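Local atomic coordinates of S-layer domain-containing protein (Ruminiclostridium thermocellum ATCC 27405, PDB entry 4QVS), a protein that is of unknown function but has a concanavalin A-like lectin/glucanase domain that may bind carbohydrate, and binds sodium ions at its subunit interface. Residues Thr103-Ser106 with Ile110-Ala113; Ser127-Thr132 with Asn153-Gly158; Gly134-Val139 with His198-Asp203; Thr149-Gly154 with Asp214-Leu219; Ser182-Ser187 with Pro191-Tyr196. All blocks are in the same frame, centred on the assembly; numbering follows the deposited sequence.

Five contacts follow one chain through two separated lobes that meet a second subunit. Contacts 1, 4 and 5 are buried, contact 3 is partly so, and contact 2 lies at the surface. Contact 1 belongs to one antiparallel sheet, and contacts 2, 3 and 4 reach another; contact 2 takes in the connection between these sheets and shares N153 and G154 with contact 4. Backbone pairing and a buried carboxylate characterise contact 1, and a carboxylate grips a loop in contact 2. Rings dominate the others: a tryptophan beside a sodium ligand in contact 3, a tyrosine under a helix in contact 4, a tyrosine within a loop in contact 5.

Contact 1 (Thr103-Ser106 with Ile110-Ala113); sequences TAES and IKFA
The pairing of T103-A104 with I110-K111 is antiparallel backbone contact at the turn end of the hairpin formed by strands 99-104 and 110-115, within a sheet of four strands in this chain. T103 and K111 make the hydrogen-bonded pair: T103 N donates a hydrogen bond to K111 O at 2.7 Å with an angle of 165° at the hydrogen, and K111 N returns a bond to T103 O at 2.7 Å. A104 and I110 form the neighbouring non-hydrogen-bonded pair, where I110 CA also presents its hydrogen to T103 O at 3.1 Å.

T103 and K111 lie side by side on one face, and E105 folds back over them. Its CG stands beside the backbone N (chi1 -59°) and the chain bends again at chi2 (-64°), which swings the carboxylate across the lysine. T103 OG1 donates to E105 OE2 at 2.8 Å, arriving from above the carboxylate plane. The other oxygen, OE1, forms a salt bridge with K111 NZ at 3.5 Å, a weak link; the stronger partner of the ammonium is Y192 OH of the second subunit. That phenol also makes a weak hydrogen bond to E105 OE2. The buried carboxylate is probably compensated in part by a hydroxyl, a lysine and a neighbouring subunit's tyrosine. The whole is a beta hairpin of the antiparallel sheets from which concanavalin A-like folds are built.

Contact 2 (Ser127-Thr132 with Asn153-Gly158); sequences SGSALT and NGENVG
Two torsions bring E155 and S129 together. With CG turned opposite the backbone N (chi1 156°) and the chain extended beyond it, E155 reaches out from its strand to the passing loop; S129 holds OG beside its own backbone N (chi1 -36°), so that hydroxyl and amide face the same carboxylate. The amide makes the firm bond: S129 N to E155 OE2 is 3.1 Å, with 159° at the hydrogen, and approaches on the syn side although out of the carboxylate plane. The hydroxyl stands near both oxygens, with S129 OG 3.2 Å from E155 OE1 and 3.3 Å from E155 OE2. Both bonds are weak, and its single proton may serve either.

G128 passes close to the acid, its CA 3.5 Å from E155 OE2. Further along the strand, V157 offers CG1 to S129 O at 4.1 Å, a loose apolar flank to the polar grip. The topology gives the contact its place: residues 127-132 form part of the connection from strand 123-126, at the end of one sheet, to strand 137-144, which opens another, and E155 holds this connection against strand 155-160, the outermost of that second sheet on its far side within this chain.

On that strand N156 forms an Asx turn, its OD1 accepting from G158 N at 3.0 Å. Before the loop reaches G128, S127 OG is hydrogen-bonded to I110 N of the hairpin in the other sheet. S127 also packs on V157 of the second subunit, and L131 on I110 of that subunit.

Contact 3 (Gly134-Val139 with His198-Asp203); sequences GVWKHV and HGMIDD. With NA (sodium ion), chain C.
W136 meets M200 through the outer rim of its six-membered ring, where CH2 lies 3.4 Å from M200 CB. The tryptophan places CG opposite its carbonyl carbon (chi1 -81°), which carries the ring toward M200. M200 is a selenomethionine, and its selenium makes an oblique Met-aromatic contact, 4.9 Å from the centroid of that ring and 62° off the normal. The two side chains slant across one another. Just beyond, D202 N lies near the ring plane at its edge, and W136 CH2 is 4.2 Å from D202 CB; the indole edge lies beside the backbone and first carbon of a metal ligand.

D202 binds the sodium ion with both carboxylate oxygens, unequally: OD1 at 2.2 Å and OD2 at 2.7 Å. A water and M10, D12, N45 and N47 of the second subunit complete the site, which makes it an intersubunit metal bridge. Strands 137-144 and 200-207 likewise pair antiparallel with strands of that subunit, carrying the sheet across the interface, an arrangement consistent with a beta sandwich assembled from two chains.

The second shell steadies the aspartate. D203 N donates to D202 OD1 at 2.9 Å on the anti side of the carboxylate, while D203 OD1 accepts from the sodium-bound water at 2.8 Å; the strongest polar partner of D202 besides the metal is S48 of the second subunit. Farther out, another water links the two segments, lying in the plane of the H138 ring near NE2 and donating to D203 O.

Contact 4 (Thr149-Gly154 with Asp214-Leu219); sequences TLYING and DEIKTL
I216 lies over one face of the Y151 ring, the two side chains crossing at about a right angle. Both of its branches are used. CG1 sits above the ring centre, 4.0 Å from the centroid and only 11° off the normal, a clear CH-pi contact. CG2 covers the root of the ring, 3.8 Å from Y151 CG, and also rests against G154 CA at 3.7 Å. The isoleucine torsion explains this division: with CG1 beside the backbone N (chi1 -65°) and CG2 opposite it, the branches spread along the tyrosine from its middle back to the strand.

The elements joined are the C-terminal helix 213-219 and the hairpin of strands 147-152 and 155-160. N153 and G154 make the tight turn of that hairpin, with backbone angles that fit type I'. G154, at positive phi, lets the helix come in closely: its CA is 4.2 Å from K217 CA, and the backbones nearly touch at this point.

K217 runs past the side of the packing and bends at its end to place NZ 3.2 Å from G154 O, where it donates a hydrogen bond from 34° out of the carbonyl plane. Inside the helix, E215 O receives both L219 N and T218 OG1, the latter at 2.6 Å. E215 itself is salt-bridged to R209 and bonded to S212 N, which ties the helix to the chain leading into it.

Contact 5 (Ser182-Ser187 with Pro191-Tyr196); sequences SHQTDS and PYYNSY
Packing of the Q184 chain and amide on the Y193 ring carries this contact. Q184 stretches over one face of the ring, with CG above the centre, 3.6 Å from the centroid and 12° off the normal: a CH-pi contact. CB lies 3.5 Å from Y193 CE1, and the terminal amide continues the cover with its plane 27° from that of the ring. This reach comes from an extended glutamine chain, its CG opposite the backbone N (chi1 -168°). On the opposite face N194 ND2 hangs over the rim, so the tyrosine is flanked by amide side chains above and below. Backbone oxygens come near it as well: S182 O lies at the ring edge, and H183 O stands 3.8 Å from Y193 CD1, obliquely placed.

Hydrogen bonds within each segment shape the two halves. S182 OG donates to H183 O at 2.8 Å, in the carbonyl plane and on a lone pair. Y192 to S195 form a type II beta turn, closed by S195 N to Y192 O at 3.1 Å. A water then spans the halves, accepting from S182 N and donating to S195 O at 2.9 Å.

Polar contacts with the second subunit form a third group. S182 OG bonds to R101, H183 ND1 to D89 and S195 OG to E84 O, all of that subunit. The chemistry implies a loop between strands 176-179 and 200-207 that lacks regular strand pairing, is held in shape by a tyrosine flanked on both faces, local bonds and one water, and turns several polar side chains, such as S182 and H183, to the neighbouring chain.

Contact 1 (Thr103-Ser106 with Ile110-Ala113)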
# COMPACT_ATOMS: atom_id res chain seq x y z
N THR A 103 11.08 -6.46 7.77
CA THR A 103 11.42 -5.12 8.09
C THR A 103 10.32 -4.11 7.70
O THR A 103 9.53 -4.34 6.77
CB THR A 103 12.68 -4.74 7.35
OG1 THR A 103 12.48 -4.95 5.97
CG2 THR A 103 13.90 -5.64 7.80
N ALA A 104 10.30 -3.03 8.46
CA ALA A 104 9.54 -1.84 8.16
C ALA A 104 10.43 -1.05 7.21
O ALA A 104 11.67 -1.05 7.36
CB ALA A 104 9.28 -1.06 9.44
N GLU A 105 9.82 -0.41 6.21
CA GLU A 105 10.56 0.34 5.21
C GLU A 105 10.47 1.86 5.35
O GLU A 105 9.81 2.39 6.26
CB GLU A 105 10.12 -0.15 3.82
CG GLU A 105 10.36 -1.65 3.63
CD GLU A 105 11.84 -2.00 3.67
OE1 GLU A 105 12.52 -1.79 2.65
OE2 GLU A 105 12.31 -2.51 4.71
N SER A 106 11.18 2.59 4.47
CA SER A 106 11.20 4.07 4.52
C SER A 106 9.86 4.76 4.55
O SER A 106 9.80 5.93 4.88
CB SER A 106 11.94 4.64 3.31
OG SER A 106 13.31 4.33 3.36
N ILE A 110 6.39 -2.74 4.23
CA ILE A 110 7.10 -3.78 4.96
C ILE A 110 7.76 -4.68 3.94
O ILE A 110 7.28 -4.79 2.80
CB ILE A 110 6.21 -4.65 5.90
CG1 ILE A 110 5.11 -5.37 5.13
CG2 ILE A 110 5.62 -3.81 7.01
CD1 ILE A 110 4.13 -6.16 5.99
N LYS A 111 8.86 -5.29 4.33
CA LYS A 111 9.59 -6.18 3.46
C LYS A 111 10.02 -7.43 4.20
O LYS A 111 10.47 -7.38 5.34
CB LYS A 111 10.86 -5.52 2.94
CG LYS A 111 11.64 -6.38 1.96
CD LYS A 111 12.73 -5.58 1.28
CE LYS A 111 13.88 -5.34 2.27
NZ LYS A 111 14.79 -4.26 1.82
N PHE A 112 9.90 -8.54 3.51
CA PHE A 112 10.33 -9.78 4.04
C PHE A 112 11.45 -10.23 3.13
O PHE A 112 11.37 -10.09 1.93
CB PHE A 112 9.18 -10.77 4.07
CG PHE A 112 9.58 -12.09 4.55
CD1 PHE A 112 10.01 -12.26 5.86
CD2 PHE A 112 9.55 -13.18 3.71
CE1 PHE A 112 10.42 -13.49 6.33
CE2 PHE A 112 9.96 -14.43 4.17
CZ PHE A 112 10.40 -14.58 5.49
N ALA A 113 12.51 -10.71 3.73
CA ALA A 113 13.72 -11.14 3.01
C ALA A 113 14.22 -12.45 3.58
O ALA A 113 14.12 -12.67 4.78
CB ALA A 113 14.82 -10.11 3.14

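Contact 2 (Ser127-Thr132 with Asn153-Gly158)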
# COMPACT_ATOMS: atom_id res chain seq x y z
N SER A 127 5.61 -4.89 0.40
CA SER A 127 4.21 -4.46 0.28
C SER A 127 4.03 -3.27 -0.70
O SER A 127 5.01 -2.61 -1.09
CB SER A 127 3.62 -4.15 1.65
OG SER A 127 4.31 -3.11 2.31
N GLY A 128 2.79 -3.01 -1.12
CA GLY A 128 2.47 -1.96 -2.13
C GLY A 128 2.58 -0.50 -1.70
O GLY A 128 2.46 -0.18 -0.53
N SER A 129 2.82 0.39 -2.66
CA SER A 129 2.87 1.83 -2.37
C SER A 129 1.41 2.33 -2.19
O SER A 129 0.47 1.63 -2.54
CB SER A 129 3.55 2.63 -3.50
OG SER A 129 4.62 1.92 -4.08
N ALA A 130 1.30 3.54 -1.64
CA ALA A 130 0.04 4.26 -1.37
C ALA A 130 0.36 5.75 -1.58
O ALA A 130 1.54 6.09 -1.76
CB ALA A 130 -0.41 4.01 0.06
N LEU A 131 -0.64 6.64 -1.55
CA LEU A 131 -0.37 8.09 -1.70
C LEU A 131 -0.11 8.75 -0.38
O LEU A 131 -0.98 8.76 0.48
CB LEU A 131 -1.55 8.84 -2.35
CG LEU A 131 -1.76 8.69 -3.83
CD1 LEU A 131 -3.04 9.49 -4.23
CD2 LEU A 131 -0.53 9.21 -4.56
N THR A 132 1.05 9.38 -0.27
CA THR A 132 1.53 9.99 0.98
C THR A 132 1.27 11.47 0.94
O THR A 132 1.42 12.08 -0.11
CB THR A 132 3.05 9.79 1.13
OG1 THR A 132 3.35 8.41 0.98
CG2 THR A 132 3.55 10.30 2.48
N ASN A 153 3.43 5.39 -9.24
CA ASN A 153 4.80 5.47 -9.73
C ASN A 153 5.24 4.28 -10.58
O ASN A 153 6.36 3.79 -10.44
CB ASN A 153 5.78 5.69 -8.59
CG ASN A 153 5.58 7.02 -7.92
OD1 ASN A 153 5.46 8.05 -8.58
ND2 ASN A 153 5.53 7.01 -6.60
N GLY A 154 4.36 3.81 -11.46
CA GLY A 154 4.70 2.74 -12.41
C GLY A 154 4.72 1.32 -11.87
O GLY A 154 5.16 0.41 -12.58
N GLU A 155 4.24 1.16 -10.64
CA GLU A 155 4.15 -0.12 -9.98
C GLU A 155 2.70 -0.53 -9.89
O GLU A 155 1.85 0.25 -9.51
CB GLU A 155 4.73 -0.02 -8.56
CG GLU A 155 4.19 -1.07 -7.59
CD GLU A 155 4.63 -0.81 -6.16
OE1 GLU A 155 5.80 -0.39 -5.96
OE2 GLU A 155 3.83 -1.03 -5.23
N ASN A 156 2.44 -1.79 -10.22
CA ASN A 156 1.11 -2.37 -10.18
C ASN A 156 0.67 -2.59 -8.74
O ASN A 156 1.31 -3.34 -7.98
CB ASN A 156 1.08 -3.68 -10.96
CG ASN A 156 -0.22 -4.42 -10.82
OD1 ASN A 156 -1.03 -4.07 -9.97
ND2 ASN A 156 -0.43 -5.46 -11.64
N VAL A 157 -0.45 -1.96 -8.38
CA VAL A 157 -0.97 -1.99 -7.00
C VAL A 157 -2.42 -2.55 -6.84
O VAL A 157 -3.01 -2.45 -5.77
CB VAL A 157 -0.84 -0.59 -6.34
CG1 VAL A 157 0.63 -0.23 -6.15
CG2 VAL A 157 -1.56 0.48 -7.18
N GLY A 158 -2.96 -3.13 -7.90
CA GLY A 158 -4.30 -3.72 -7.88
C GLY A 158 -4.76 -4.04 -9.29
O GLY A 158 -4.34 -3.39 -10.24

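Contact 3 (Gly134-Val139 with His198-Asp203)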
# COMPACT_ATOMS: atom_id res chain seq x y z
N GLY A 134 1.47 15.32 0.95
CA GLY A 134 2.49 16.26 0.50
C GLY A 134 3.59 15.71 -0.40
O GLY A 134 4.58 16.41 -0.65
N VAL A 135 3.42 14.49 -0.91
CA VAL A 135 4.42 13.88 -1.78
C VAL A 135 3.92 13.59 -3.21
O VAL A 135 3.06 12.74 -3.39
CB VAL A 135 4.93 12.55 -1.18
CG1 VAL A 135 5.92 11.88 -2.13
CG2 VAL A 135 5.56 12.77 0.19
N TRP A 136 4.49 14.26 -4.21
CA TRP A 136 4.15 14.03 -5.63
C TRP A 136 4.28 12.58 -6.03
O TRP A 136 5.33 11.98 -5.84
CB TRP A 136 5.08 14.85 -6.56
CG TRP A 136 4.70 16.29 -6.73
CD1 TRP A 136 5.32 17.38 -6.20
CD2 TRP A 136 3.60 16.79 -7.51
NE1 TRP A 136 4.67 18.53 -6.60
CE2 TRP A 136 3.62 18.19 -7.41
CE3 TRP A 136 2.62 16.18 -8.28
CZ2 TRP A 136 2.67 19.00 -8.06
CZ3 TRP A 136 1.68 16.99 -8.94
CH2 TRP A 136 1.72 18.38 -8.82
N LYS A 137 3.23 11.98 -6.58
CA LYS A 137 3.33 10.61 -7.08
C LYS A 137 2.63 10.51 -8.44
O LYS A 137 1.81 11.35 -8.77
CB LYS A 137 2.74 9.61 -6.06
CG LYS A 137 3.62 9.35 -4.83
CD LYS A 137 3.12 8.16 -4.01
CE LYS A 137 4.18 7.59 -3.06
NZ LYS A 137 4.45 8.54 -1.96
N HIS A 138 2.99 9.51 -9.24
CA HIS A 138 2.37 9.30 -10.53
C HIS A 138 1.29 8.24 -10.38
O HIS A 138 1.51 7.21 -9.79
CB HIS A 138 3.37 8.86 -11.59
CG HIS A 138 2.78 8.82 -12.97
ND1 HIS A 138 2.35 7.65 -13.57
CD2 HIS A 138 2.49 9.81 -13.85
CE1 HIS A 138 1.85 7.92 -14.75
NE2 HIS A 138 1.93 9.23 -14.95
N VAL A 139 0.10 8.52 -10.89
CA VAL A 139 -0.95 7.52 -10.83
C VAL A 139 -1.48 7.20 -12.22
O VAL A 139 -1.61 8.08 -13.04
CB VAL A 139 -2.10 7.99 -9.94
CG1 VAL A 139 -3.22 6.96 -9.92
CG2 VAL A 139 -1.62 8.27 -8.52
N HIS A 198 -8.09 18.02 -2.30
CA HIS A 198 -7.11 18.93 -1.76
C HIS A 198 -5.72 18.45 -2.22
O HIS A 198 -5.18 17.43 -1.74
CB HIS A 198 -7.22 19.00 -0.25
CG HIS A 198 -6.30 20.00 0.36
ND1 HIS A 198 -5.77 19.85 1.62
CD2 HIS A 198 -5.74 21.12 -0.16
CE1 HIS A 198 -4.99 20.88 1.89
NE2 HIS A 198 -4.93 21.65 0.81
N GLY A 199 -5.17 19.15 -3.21
CA GLY A 199 -3.86 18.79 -3.74
C GLY A 199 -3.50 19.46 -5.03
O GLY A 199 -4.16 20.42 -5.46
N MSE A 200 -2.44 18.93 -5.65
CA MSE A 200 -1.96 19.43 -6.92
C MSE A 200 -2.03 18.33 -7.94
O MSE A 200 -2.04 17.13 -7.58
CB MSE A 200 -0.54 19.97 -6.77
CG MSE A 200 -0.44 21.15 -5.80
SE MSE A 200 1.44 21.75 -5.90
CE MSE A 200 1.35 23.61 -6.46
N ILE A 201 -2.12 18.72 -9.22
CA ILE A 201 -2.23 17.76 -10.33
C ILE A 201 -1.44 18.28 -11.50
O ILE A 201 -1.46 19.48 -11.75
CB ILE A 201 -3.69 17.64 -10.84
CG1 ILE A 201 -4.59 17.03 -9.76
CG2 ILE A 201 -3.76 16.79 -12.14
CD1 ILE A 201 -4.50 15.53 -9.60
N ASP A 202 -0.80 17.39 -12.25
CA ASP A 202 -0.03 17.84 -13.42
C ASP A 202 -0.05 16.73 -14.46
O ASP A 202 -0.30 15.58 -14.14
CB ASP A 202 1.41 18.20 -13.00
CG ASP A 202 2.06 19.29 -13.89
OD1 ASP A 202 1.68 19.52 -15.06
OD2 ASP A 202 3.01 19.95 -13.39
N ASP A 203 0.26 17.11 -15.69
CA ASP A 203 0.35 16.20 -16.82
C ASP A 203 -0.75 15.19 -16.85
O ASP A 203 -0.49 14.00 -16.83
CB ASP A 203 1.76 15.53 -16.88
CG ASP A 203 2.85 16.51 -17.18
OD1 ASP A 203 2.62 17.47 -17.94
OD2 ASP A 203 3.98 16.32 -16.68
NA NA C . 2.81 21.24 -15.73
O HOH W 1 1.06 11.40 -16.99
O HOH W 2 3.55 20.04 -17.19

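Contact 4 (Thr149-Gly154 with Asp214-Leu219)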
# COMPACT_ATOMS: atom_id res chain seq x y z
N THR A 149 -6.12 -2.10 -14.31
CA THR A 149 -4.95 -2.05 -13.43
C THR A 149 -4.63 -0.66 -12.86
O THR A 149 -4.67 0.35 -13.57
CB THR A 149 -3.71 -2.58 -14.18
OG1 THR A 149 -4.01 -3.88 -14.68
CG2 THR A 149 -2.48 -2.65 -13.26
N LEU A 150 -4.33 -0.62 -11.57
CA LEU A 150 -3.91 0.59 -10.90
C LEU A 150 -2.43 0.59 -10.76
O LEU A 150 -1.84 -0.44 -10.37
CB LEU A 150 -4.46 0.66 -9.49
CG LEU A 150 -5.91 1.08 -9.36
CD1 LEU A 150 -6.40 0.90 -7.92
CD2 LEU A 150 -6.02 2.53 -9.81
N TYR A 151 -1.85 1.75 -11.01
CA TYR A 151 -0.43 1.96 -10.87
C TYR A 151 -0.12 3.22 -10.07
O TYR A 151 -0.76 4.27 -10.27
CB TYR A 151 0.22 2.19 -12.23
CG TYR A 151 0.19 1.06 -13.19
CD1 TYR A 151 -0.87 0.87 -14.07
CD2 TYR A 151 1.29 0.22 -13.29
CE1 TYR A 151 -0.87 -0.16 -14.99
CE2 TYR A 151 1.29 -0.82 -14.19
CZ TYR A 151 0.23 -1.01 -15.03
OH TYR A 151 0.33 -2.04 -15.91
N ILE A 152 0.88 3.11 -9.18
CA ILE A 152 1.42 4.24 -8.44
C ILE A 152 2.91 4.25 -8.79
O ILE A 152 3.56 3.23 -8.70
CB ILE A 152 1.26 4.11 -6.93
CG1 ILE A 152 -0.23 4.17 -6.57
CG2 ILE A 152 2.01 5.25 -6.24
CD1 ILE A 152 -0.52 3.99 -5.09
N ASN A 153 3.43 5.39 -9.24
CA ASN A 153 4.80 5.47 -9.73
C ASN A 153 5.24 4.28 -10.58
O ASN A 153 6.36 3.79 -10.44
CB ASN A 153 5.78 5.69 -8.59
CG ASN A 153 5.58 7.02 -7.92
OD1 ASN A 153 5.46 8.05 -8.58
ND2 ASN A 153 5.53 7.01 -6.60
N GLY A 154 4.36 3.81 -11.46
CA GLY A 154 4.70 2.74 -12.41
C GLY A 154 4.72 1.32 -11.87
O GLY A 154 5.16 0.41 -12.58
N ASP A 214 5.98 -1.06 -18.44
CA ASP A 214 7.16 -0.19 -18.60
C ASP A 214 6.79 1.10 -19.37
O ASP A 214 7.45 2.14 -19.21
CB ASP A 214 8.40 -0.92 -19.12
CG ASP A 214 8.26 -1.39 -20.53
OD1 ASP A 214 7.13 -1.74 -20.95
OD2 ASP A 214 9.29 -1.41 -21.21
N GLU A 215 5.72 1.05 -20.16
CA GLU A 215 5.23 2.28 -20.76
C GLU A 215 4.80 3.18 -19.61
O GLU A 215 5.19 4.36 -19.53
CB GLU A 215 4.09 2.03 -21.74
CG GLU A 215 4.61 1.52 -23.07
CD GLU A 215 3.50 1.35 -24.06
OE1 GLU A 215 2.56 0.58 -23.80
OE2 GLU A 215 3.59 2.00 -25.11
N ILE A 216 4.04 2.62 -18.67
CA ILE A 216 3.64 3.37 -17.48
C ILE A 216 4.87 3.90 -16.74
O ILE A 216 4.91 5.10 -16.40
CB ILE A 216 2.70 2.54 -16.56
CG1 ILE A 216 1.37 2.24 -17.26
CG2 ILE A 216 2.39 3.29 -15.27
CD1 ILE A 216 0.70 3.46 -17.84
N LYS A 217 5.87 3.02 -16.51
CA LYS A 217 7.10 3.42 -15.84
C LYS A 217 7.67 4.68 -16.49
O LYS A 217 7.97 5.67 -15.80
CB LYS A 217 8.15 2.30 -15.91
CG LYS A 217 7.76 1.02 -15.19
CD LYS A 217 8.86 -0.04 -15.32
CE LYS A 217 8.40 -1.39 -14.77
NZ LYS A 217 7.74 -1.28 -13.43
N THR A 218 7.79 4.66 -17.81
CA THR A 218 8.39 5.79 -18.54
C THR A 218 7.62 7.11 -18.28
O THR A 218 8.26 8.15 -18.13
CB THR A 218 8.65 5.46 -20.04
OG1 THR A 218 7.44 5.06 -20.68
CG2 THR A 218 9.67 4.32 -20.20
N LEU A 219 6.28 7.08 -18.18
CA LEU A 219 5.54 8.29 -17.79
C LEU A 219 5.90 8.72 -16.36
O LEU A 219 6.07 9.92 -16.08
CB LEU A 219 4.05 8.08 -17.80
CG LEU A 219 3.41 7.76 -19.13
CD1 LEU A 219 1.89 7.75 -18.92
CD2 LEU A 219 3.82 8.79 -20.18

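Contact 5 (Ser182-Ser187 with Pro191-Tyr196)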
# COMPACT_ATOMS: atom_id res chain seq x y z
N SER A 182 -16.71 15.18 -8.04
CA SER A 182 -17.57 14.13 -8.51
C SER A 182 -18.97 14.71 -8.84
O SER A 182 -19.40 15.67 -8.22
CB SER A 182 -17.79 13.11 -7.43
OG SER A 182 -18.76 12.17 -7.85
N HIS A 183 -19.66 14.11 -9.78
CA HIS A 183 -21.08 14.43 -10.03
C HIS A 183 -21.91 13.76 -8.93
O HIS A 183 -21.40 12.92 -8.16
CB HIS A 183 -21.54 13.89 -11.38
CG HIS A 183 -21.80 12.42 -11.40
ND1 HIS A 183 -20.78 11.48 -11.36
CD2 HIS A 183 -22.95 11.72 -11.54
CE1 HIS A 183 -21.30 10.27 -11.42
NE2 HIS A 183 -22.62 10.38 -11.52
N GLN A 184 -23.20 14.10 -8.89
CA GLN A 184 -24.10 13.54 -7.89
C GLN A 184 -24.56 12.20 -8.36
O GLN A 184 -25.21 12.11 -9.42
CB GLN A 184 -25.34 14.45 -7.74
CG GLN A 184 -26.16 14.07 -6.52
CD GLN A 184 -27.38 14.94 -6.32
OE1 GLN A 184 -27.94 15.48 -7.27
NE2 GLN A 184 -27.82 15.04 -5.08
N THR A 185 -24.26 11.14 -7.61
CA THR A 185 -24.77 9.81 -7.98
C THR A 185 -26.19 9.60 -7.46
O THR A 185 -26.72 10.50 -6.84
CB THR A 185 -23.90 8.69 -7.43
OG1 THR A 185 -24.03 8.63 -6.01
CG2 THR A 185 -22.43 8.90 -7.88
N ASP A 186 -26.76 8.42 -7.68
CA ASP A 186 -28.11 8.05 -7.19
C ASP A 186 -28.18 7.74 -5.68
O ASP A 186 -29.23 7.34 -5.20
CB ASP A 186 -28.63 6.82 -7.97
CG ASP A 186 -27.69 5.57 -7.82
OD1 ASP A 186 -26.47 5.73 -7.59
OD2 ASP A 186 -28.18 4.42 -7.95
N SER A 187 -27.10 7.92 -4.92
CA SER A 187 -27.11 7.58 -3.49
C SER A 187 -26.56 8.62 -2.55
O SER A 187 -25.42 9.09 -2.71
CB SER A 187 -26.33 6.27 -3.26
OG SER A 187 -26.29 5.95 -1.86
N PRO A 191 -19.91 9.00 -0.35
CA PRO A 191 -19.20 10.01 0.43
C PRO A 191 -18.37 10.97 -0.43
O PRO A 191 -17.86 11.97 0.05
CB PRO A 191 -18.28 9.17 1.31
CG PRO A 191 -17.94 8.00 0.45
CD PRO A 191 -19.17 7.73 -0.40
N TYR A 192 -18.29 10.68 -1.72
CA TYR A 192 -17.49 11.50 -2.62
C TYR A 192 -18.27 12.66 -3.24
O TYR A 192 -17.67 13.61 -3.77
CB TYR A 192 -16.87 10.62 -3.71
CG TYR A 192 -16.23 9.36 -3.19
CD1 TYR A 192 -15.06 9.41 -2.43
CD2 TYR A 192 -16.79 8.11 -3.45
CE1 TYR A 192 -14.45 8.24 -1.98
CE2 TYR A 192 -16.19 6.94 -2.98
CZ TYR A 192 -15.02 7.01 -2.25
OH TYR A 192 -14.41 5.86 -1.79
N TYR A 193 -19.60 12.59 -3.20
CA TYR A 193 -20.41 13.69 -3.74
C TYR A 193 -20.18 14.85 -2.80
O TYR A 193 -20.20 14.70 -1.59
CB TYR A 193 -21.89 13.32 -3.81
CG TYR A 193 -22.74 14.51 -4.18
CD1 TYR A 193 -22.44 15.27 -5.33
CD2 TYR A 193 -23.83 14.88 -3.39
CE1 TYR A 193 -23.22 16.38 -5.68
CE2 TYR A 193 -24.62 15.99 -3.74
CZ TYR A 193 -24.31 16.73 -4.88
OH TYR A 193 -25.06 17.83 -5.23
N ASN A 194 -19.92 16.01 -3.35
CA ASN A 194 -19.61 17.17 -2.50
C ASN A 194 -18.30 17.06 -1.72
O ASN A 194 -18.06 17.82 -0.80
CB ASN A 194 -20.78 17.53 -1.58
CG ASN A 194 -21.97 18.08 -2.35
OD1 ASN A 194 -21.83 18.77 -3.39
ND2 ASN A 194 -23.16 17.78 -1.85
N SER A 195 -17.42 16.14 -2.07
CA SER A 195 -16.08 16.20 -1.52
C SER A 195 -15.23 16.76 -2.67
O SER A 195 -15.48 16.44 -3.85
CB SER A 195 -15.60 14.83 -1.06
OG SER A 195 -14.21 14.89 -0.77
N TYR A 196 -14.25 17.60 -2.33
CA TYR A 196 -13.32 18.20 -3.27
C TYR A 196 -11.83 17.87 -2.95
O TYR A 196 -11.34 17.98 -1.82
CB TYR A 196 -13.55 19.71 -3.35
CG TYR A 196 -14.87 20.06 -4.04
CD1 TYR A 196 -16.08 19.91 -3.38
CD2 TYR A 196 -14.90 20.54 -5.35
CE1 TYR A 196 -17.30 20.24 -4.00
CE2 TYR A 196 -16.10 20.89 -5.96
CZ TYR A 196 -17.30 20.72 -5.29
OH TYR A 196 -18.50 21.02 -5.90
O HOH W 3 -17.75 16.85 -5.56